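Long-range contacts in polyporopepsin (Irpex lacteus, PDB 1WKR), which cleaves proteins as a pepsin-family aspartic endopeptidase of broad specificity, with milk-clotting activity: residues 3-14 / 150-161; 105-113 / 184-192. All coordinates share one frame; numbering follows the deposited sequence.

Interaction 1 (3-14 / 150-161) is a strand pairing: regular antiparallel backbone bonds, a beta bulge, two hydroxyl pairs and bridging waters. Interaction 2 (105-113 / 184-192) buries less than half as much surface and joins turns and short 3-10 segments through proline, leucine and aromatic side chains, with a single assigned hydrogen bond. Both are partly buried, and their centres lie about 22 Å apart on opposite sides of the chain's centre. They meet where Leu160 CD2 packs 4.0 Å from Leu105 CD2. Interaction 2 comes closer to the catalytic aspartates and borders the bound peptide; interaction 1 ties the N-terminal strand to a strand from the middle of the chain.

Interaction 1. Residues 3-14 / 150-161; sequences GSVPATNQLVDY and TTSESSTNGELT
Tyr14 OH donates to Asn157 OD1 over 2.6 Å, the amide oxygen meeting the ring at its edge with the two planes 28° apart. Asn157 reaches it because CG sits between its own backbone N and carbonyl carbon (chi1 68°). With Gly158, whose CA lies 3.9 Å from Tyr14 CE2, Asn157 faces Ala7 in a classic beta bulge. Beyond the bulge the strands pair regularly: Val5 N and Leu160 O lie 2.9 Å apart, and CG1 of Val5 packs alongside Leu160 CB. Hydroxyl pairs join Ser4 OG to Thr161 OG1 and Thr8 OG1 to Thr156 OG1, both at 2.8 Å. At the other end, the CG2 methyl of Thr150 fits against Leu11 CD2 (3.5 Å) and the Asn9 amide. Asn9 OD1 accepts from Leu11 N in an Asx turn that fixes this amide, and one water bridges Asn9 O, Thr150 OG1 and Ser152 O. Glu148 extends the polar cluster, its backbone N donating to Tyr14 OH and its O accepting from Asn157 ND2. Strand 3-9 lies between strands 14-20 and 155-162, the latter continuing the antiparallel pairing to strand 142-146, consistent with the antiparallel interdomain sheet of pepsin-like proteases.

Interaction 2. Residues 105-113 / 184-192; sequences LGVGPVDLT and PASAYWGIN
Ala187, closing the short 3-10 segment 185-187, presents its carbonyl oxygen to three residues of 105-113. Asp111 OD1 comes within 2.6 Å of Ala187 O; two oxygens this close suggest that the carboxyl group is protonated and donates. Asp111 CG lies between the backbone N and carbonyl carbon (chi1 68°), which brings the carboxyl group against Ala187. The methyl of Ala187 rests against Leu112 CD2 at 3.8 Å. Next, Tyr188 offers a ring face to Leu112: Leu112 CD2 stands 3.8 Å from the centroid of the Tyr188 ring in a CH-pi contact, and Leu112 CD1 touches Tyr188 CD2 at 3.6 Å. The phenol OH is hydrogen-bonded to the backbone of the bound peptide, which places this ring in the substrate-binding cleft. Trp189, the centre of an inverse gamma turn, lays a face of its indole against Pro109, whose CG lies 3.9 Å from the centroid of the five-membered ring, 13° off its normal. NE1 donates to Val107 O at 3.0 Å, on a lone pair in the carbonyl plane. A leucine in place of Trp189 would probably leave Val107 O without this donor and Pro109 without its aromatic platform. Apart from the probable acid proton, the contact rests mainly on apolar and CH-pi packing with one indole hydrogen bond, joining a turn close to Asp32 with one close to Asp212, the two catalytic residues.

Interaction 1. Residues 3-14 / 150-161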
# COMPACT_ATOMS: atom_id res chain seq x y z
N GLY A 3 0.92 11.90 -15.67
CA GLY A 3 0.00 10.94 -16.29
C GLY A 3 -0.52 10.01 -15.24
O GLY A 3 0.12 9.76 -14.19
N SER A 4 -1.68 9.45 -15.53
CA SER A 4 -2.40 8.52 -14.60
C SER A 4 -2.51 7.18 -15.19
O SER A 4 -2.45 6.96 -16.45
CB SER A 4 -3.69 9.05 -14.20
OG SER A 4 -3.65 10.27 -13.44
N VAL A 5 -2.79 6.16 -14.36
CA VAL A 5 -3.13 4.80 -14.75
C VAL A 5 -4.23 4.30 -13.88
O VAL A 5 -4.20 4.53 -12.64
CB VAL A 5 -1.94 3.86 -14.78
CG1 VAL A 5 -1.35 3.72 -13.51
CG2 VAL A 5 -2.24 2.57 -15.29
N PRO A 6 -5.25 3.65 -14.37
CA PRO A 6 -6.33 3.06 -13.48
C PRO A 6 -5.74 1.93 -12.70
O PRO A 6 -4.78 1.30 -13.07
CB PRO A 6 -7.37 2.54 -14.51
CG PRO A 6 -7.00 3.14 -15.78
CD PRO A 6 -5.54 3.38 -15.82
N ALA A 7 -6.37 1.68 -11.55
CA ALA A 7 -5.93 0.57 -10.67
C ALA A 7 -7.19 -0.20 -10.23
O ALA A 7 -8.28 0.36 -10.03
CB ALA A 7 -5.20 1.15 -9.44
N THR A 8 -7.00 -1.49 -10.07
CA THR A 8 -8.09 -2.40 -9.79
C THR A 8 -7.98 -2.97 -8.38
O THR A 8 -6.95 -3.47 -7.97
CB THR A 8 -8.08 -3.56 -10.78
OG1 THR A 8 -8.29 -3.00 -12.10
CG2 THR A 8 -9.22 -4.49 -10.59
N ASN A 9 -9.10 -2.85 -7.65
CA ASN A 9 -9.22 -3.32 -6.27
C ASN A 9 -9.45 -4.80 -6.30
O ASN A 9 -10.52 -5.25 -6.79
CB ASN A 9 -10.39 -2.58 -5.62
CG ASN A 9 -10.50 -2.81 -4.15
OD1 ASN A 9 -10.28 -3.92 -3.66
ND2 ASN A 9 -10.87 -1.78 -3.38
N GLN A 10 -8.53 -5.59 -5.76
CA GLN A 10 -8.65 -7.06 -5.64
C GLN A 10 -8.86 -7.45 -4.18
O GLN A 10 -8.49 -8.55 -3.77
CB GLN A 10 -7.41 -7.78 -6.21
CG GLN A 10 -7.17 -7.47 -7.69
CD GLN A 10 -6.13 -8.37 -8.36
OE1 GLN A 10 -6.32 -8.68 -9.54
NE2 GLN A 10 -5.12 -8.77 -7.63
N LEU A 11 -9.40 -6.53 -3.38
CA LEU A 11 -9.84 -6.75 -1.99
C LEU A 11 -8.68 -6.78 -1.03
O LEU A 11 -8.67 -6.03 -0.02
CB LEU A 11 -10.68 -8.07 -1.81
CG LEU A 11 -11.79 -8.23 -2.80
CD1 LEU A 11 -12.60 -9.51 -2.45
CD2 LEU A 11 -12.69 -7.02 -2.91
N VAL A 12 -7.68 -7.59 -1.29
CA VAL A 12 -6.47 -7.66 -0.45
C VAL A 12 -5.36 -6.77 -0.96
O VAL A 12 -4.38 -6.51 -0.25
CB VAL A 12 -5.99 -9.11 -0.23
CG1 VAL A 12 -7.11 -9.93 0.51
CG2 VAL A 12 -5.62 -9.83 -1.51
N ASP A 13 -5.43 -6.37 -2.22
CA ASP A 13 -4.39 -5.52 -2.84
C ASP A 13 -5.02 -4.79 -3.99
O ASP A 13 -6.17 -5.10 -4.37
CB ASP A 13 -3.17 -6.37 -3.28
CG ASP A 13 -3.56 -7.49 -4.22
OD1 ASP A 13 -4.10 -7.25 -5.27
OD2 ASP A 13 -3.21 -8.68 -3.85
N TYR A 14 -4.30 -3.81 -4.53
CA TYR A 14 -4.64 -3.18 -5.82
C TYR A 14 -3.56 -3.55 -6.83
O TYR A 14 -2.38 -3.68 -6.47
CB TYR A 14 -4.62 -1.63 -5.70
CG TYR A 14 -5.99 -1.04 -5.41
CD1 TYR A 14 -6.47 -0.98 -4.09
CD2 TYR A 14 -6.76 -0.51 -6.43
CE1 TYR A 14 -7.75 -0.41 -3.83
CE2 TYR A 14 -7.98 0.08 -6.18
CZ TYR A 14 -8.45 0.15 -4.87
OH TYR A 14 -9.67 0.74 -4.61
N THR A 150 -15.06 -1.02 -1.97
CA THR A 150 -15.58 -1.90 -3.02
C THR A 150 -16.71 -2.82 -2.48
O THR A 150 -16.74 -3.13 -1.29
CB THR A 150 -14.45 -2.66 -3.57
OG1 THR A 150 -14.95 -3.37 -4.76
CG2 THR A 150 -13.90 -3.74 -2.64
N THR A 151 -17.57 -3.21 -3.41
CA THR A 151 -18.61 -4.27 -3.14
C THR A 151 -18.51 -5.24 -4.29
O THR A 151 -19.52 -6.04 -4.43
CB THR A 151 -20.03 -3.67 -3.11
OG1 THR A 151 -20.31 -3.02 -4.31
CG2 THR A 151 -20.17 -2.63 -1.94
N SER A 152 -17.46 -5.30 -5.02
CA SER A 152 -17.28 -6.39 -6.09
C SER A 152 -16.04 -7.00 -5.86
O SER A 152 -15.06 -6.64 -5.21
CB SER A 152 -17.41 -5.66 -7.47
OG SER A 152 -18.69 -5.20 -7.66
N GLU A 153 -15.87 -8.24 -6.55
CA GLU A 153 -14.56 -8.96 -6.30
C GLU A 153 -13.47 -8.28 -6.97
O GLU A 153 -12.28 -8.44 -6.56
CB GLU A 153 -14.73 -10.34 -7.04
CG GLU A 153 -15.85 -11.20 -6.42
CD GLU A 153 -15.52 -11.73 -5.18
OE1 GLU A 153 -14.37 -12.24 -4.81
OE2 GLU A 153 -16.50 -11.97 -4.32
N SER A 154 -13.65 -7.53 -8.11
CA SER A 154 -12.56 -6.94 -8.82
C SER A 154 -13.15 -5.67 -9.44
O SER A 154 -14.25 -5.76 -10.17
CB SER A 154 -12.11 -7.87 -10.06
OG SER A 154 -11.15 -7.24 -10.78
N SER A 155 -12.88 -4.49 -8.94
CA SER A 155 -13.43 -3.25 -9.37
C SER A 155 -12.34 -2.29 -9.75
O SER A 155 -11.45 -1.99 -8.91
CB SER A 155 -14.24 -2.61 -8.23
OG SER A 155 -15.34 -3.39 -7.70
N THR A 156 -12.33 -1.82 -10.97
CA THR A 156 -11.32 -0.86 -11.40
C THR A 156 -11.80 0.52 -10.95
O THR A 156 -12.37 1.29 -11.70
CB THR A 156 -11.07 -0.92 -12.94
OG1 THR A 156 -10.69 -2.27 -13.24
CG2 THR A 156 -9.90 0.01 -13.35
N ASN A 157 -11.55 0.82 -9.69
CA ASN A 157 -12.10 2.04 -9.07
C ASN A 157 -10.99 2.92 -8.50
O ASN A 157 -11.28 3.92 -7.83
CB ASN A 157 -13.11 1.70 -7.99
CG ASN A 157 -12.50 1.01 -6.78
OD1 ASN A 157 -11.27 0.90 -6.68
ND2 ASN A 157 -13.31 0.62 -5.78
N GLY A 158 -9.73 2.64 -8.84
CA GLY A 158 -8.56 3.36 -8.28
C GLY A 158 -7.78 4.04 -9.35
O GLY A 158 -8.02 3.88 -10.57
N GLU A 159 -6.78 4.81 -8.91
CA GLU A 159 -5.93 5.57 -9.86
C GLU A 159 -4.59 5.83 -9.24
O GLU A 159 -4.49 6.17 -8.06
CB GLU A 159 -6.61 6.91 -10.25
CG GLU A 159 -5.82 7.71 -11.31
CD GLU A 159 -6.51 8.98 -11.58
OE1 GLU A 159 -6.47 9.91 -10.70
OE2 GLU A 159 -7.04 9.14 -12.67
N LEU A 160 -3.56 5.71 -10.03
CA LEU A 160 -2.19 6.25 -9.72
C LEU A 160 -1.96 7.44 -10.58
O LEU A 160 -2.17 7.34 -11.81
CB LEU A 160 -1.10 5.21 -9.96
CG LEU A 160 -0.90 4.21 -8.83
CD1 LEU A 160 -2.05 3.55 -8.26
CD2 LEU A 160 0.32 3.30 -9.21
N THR A 161 -1.46 8.52 -10.03
CA THR A 161 -1.08 9.71 -10.85
C THR A 161 0.38 9.98 -10.53
O THR A 161 0.78 10.21 -9.37
CB THR A 161 -1.91 10.94 -10.54
OG1 THR A 161 -3.32 10.61 -10.71
CG2 THR A 161 -1.60 12.06 -11.49
O HOH W 1 -6.49 11.36 -14.51
O HOH W 2 -13.15 -4.93 -5.95
O HOH W 3 -8.41 -7.99 -11.30

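Interaction 2. Residues 105-113 / 184-192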
# COMPACT_ATOMS: atom_id res chain seq x y z
N LEU A 105 4.67 -3.56 -8.41
CA LEU A 105 5.10 -2.22 -8.84
C LEU A 105 5.67 -1.51 -7.59
O LEU A 105 4.89 -1.19 -6.69
CB LEU A 105 3.97 -1.43 -9.46
CG LEU A 105 4.41 -0.07 -10.05
CD1 LEU A 105 5.15 -0.29 -11.35
CD2 LEU A 105 3.26 0.84 -10.25
N GLY A 106 6.99 -1.37 -7.53
CA GLY A 106 7.66 -0.92 -6.31
C GLY A 106 7.78 0.58 -6.28
O GLY A 106 8.60 1.19 -6.99
N VAL A 107 6.90 1.21 -5.51
CA VAL A 107 6.80 2.70 -5.42
C VAL A 107 7.10 3.21 -4.01
O VAL A 107 6.90 4.38 -3.72
CB VAL A 107 5.47 3.22 -6.00
CG1 VAL A 107 5.50 3.17 -7.53
CG2 VAL A 107 4.25 2.43 -5.48
N GLY A 108 7.70 2.35 -3.19
CA GLY A 108 8.36 2.75 -1.95
C GLY A 108 9.58 3.60 -2.28
O GLY A 108 9.98 3.78 -3.45
N PRO A 109 10.22 4.14 -1.26
CA PRO A 109 11.45 4.97 -1.46
C PRO A 109 12.59 4.08 -1.91
O PRO A 109 12.75 2.95 -1.50
CB PRO A 109 11.72 5.57 -0.07
CG PRO A 109 10.37 5.43 0.63
CD PRO A 109 9.84 4.11 0.18
N VAL A 110 13.45 4.68 -2.77
CA VAL A 110 14.55 3.87 -3.37
C VAL A 110 15.46 3.29 -2.33
O VAL A 110 16.08 2.22 -2.64
CB VAL A 110 15.35 4.75 -4.39
CG1 VAL A 110 16.05 5.91 -3.75
CG2 VAL A 110 16.29 3.87 -5.23
N ASP A 111 15.60 3.84 -1.14
CA ASP A 111 16.52 3.27 -0.15
C ASP A 111 16.22 1.86 0.20
O ASP A 111 17.14 1.08 0.64
CB ASP A 111 16.66 4.18 1.09
CG ASP A 111 15.43 4.29 1.95
OD1 ASP A 111 14.37 3.74 1.67
OD2 ASP A 111 15.45 4.99 2.99
N LEU A 112 14.99 1.35 0.03
CA LEU A 112 14.64 -0.03 0.35
C LEU A 112 15.32 -1.01 -0.59
O LEU A 112 15.41 -2.19 -0.32
CB LEU A 112 13.13 -0.25 0.35
CG LEU A 112 12.35 0.55 1.39
CD1 LEU A 112 10.85 0.29 1.23
CD2 LEU A 112 12.75 0.23 2.81
N THR A 113 15.70 -0.53 -1.80
CA THR A 113 16.38 -1.43 -2.80
C THR A 113 17.80 -1.77 -2.44
O THR A 113 18.34 -2.71 -3.02
CB THR A 113 16.34 -0.80 -4.23
OG1 THR A 113 17.13 0.36 -4.25
CG2 THR A 113 14.90 -0.46 -4.66
N PRO A 184 12.98 2.23 12.06
CA PRO A 184 13.13 2.06 10.58
C PRO A 184 11.96 2.60 9.76
O PRO A 184 12.05 2.48 8.51
CB PRO A 184 13.23 0.54 10.44
CG PRO A 184 12.39 -0.01 11.58
CD PRO A 184 12.53 0.98 12.70
N ALA A 185 10.91 3.18 10.36
CA ALA A 185 9.82 3.75 9.53
C ALA A 185 10.32 4.74 8.53
O ALA A 185 9.77 4.85 7.43
CB ALA A 185 8.82 4.45 10.45
N SER A 186 11.42 5.47 8.83
CA SER A 186 11.99 6.46 7.94
C SER A 186 12.47 5.91 6.61
O SER A 186 12.65 6.73 5.67
CB SER A 186 13.14 7.18 8.65
OG SER A 186 14.17 6.19 8.94
N ALA A 187 12.69 4.62 6.49
CA ALA A 187 13.15 4.03 5.21
C ALA A 187 12.00 3.88 4.25
O ALA A 187 12.20 3.66 3.05
CB ALA A 187 13.79 2.67 5.51
N TYR A 188 10.74 3.86 4.75
CA TYR A 188 9.51 3.67 3.97
C TYR A 188 8.85 4.99 3.80
O TYR A 188 9.44 6.07 4.04
CB TYR A 188 8.63 2.64 4.74
CG TYR A 188 9.24 1.32 5.05
CD1 TYR A 188 10.14 1.21 6.19
CD2 TYR A 188 9.04 0.20 4.29
CE1 TYR A 188 10.76 -0.01 6.44
CE2 TYR A 188 9.71 -1.01 4.55
CZ TYR A 188 10.52 -1.08 5.65
OH TYR A 188 11.20 -2.27 5.93
N TRP A 189 7.57 4.99 3.39
CA TRP A 189 6.75 6.22 3.45
C TRP A 189 6.27 6.32 4.88
O TRP A 189 5.13 5.98 5.23
CB TRP A 189 5.59 6.15 2.44
CG TRP A 189 6.16 6.31 1.03
CD1 TRP A 189 6.37 5.33 0.11
CD2 TRP A 189 6.64 7.51 0.44
NE1 TRP A 189 6.94 5.85 -1.05
CE2 TRP A 189 7.13 7.20 -0.84
CE3 TRP A 189 6.68 8.84 0.87
CZ2 TRP A 189 7.64 8.15 -1.69
CZ3 TRP A 189 7.17 9.79 0.02
CH2 TRP A 189 7.65 9.46 -1.24
N GLY A 190 7.21 6.74 5.75
CA GLY A 190 7.01 6.71 7.23
C GLY A 190 6.59 8.04 7.73
O GLY A 190 7.11 9.09 7.33
N ILE A 191 5.61 8.01 8.64
CA ILE A 191 5.08 9.22 9.24
C ILE A 191 4.94 9.00 10.76
O ILE A 191 4.97 7.87 11.24
CB ILE A 191 3.70 9.63 8.64
CG1 ILE A 191 2.62 8.58 8.96
CG2 ILE A 191 3.81 9.81 7.11
CD1 ILE A 191 1.23 9.00 8.58
N ASN A 192 4.75 10.10 11.48
CA ASN A 192 4.31 10.06 12.84
C ASN A 192 2.82 10.27 12.95
O ASN A 192 2.28 11.12 12.23
CB ASN A 192 5.07 11.14 13.65
CG ASN A 192 6.57 10.94 13.55
OD1 ASN A 192 7.29 12.01 13.25
ND2 ASN A 192 7.07 9.84 13.69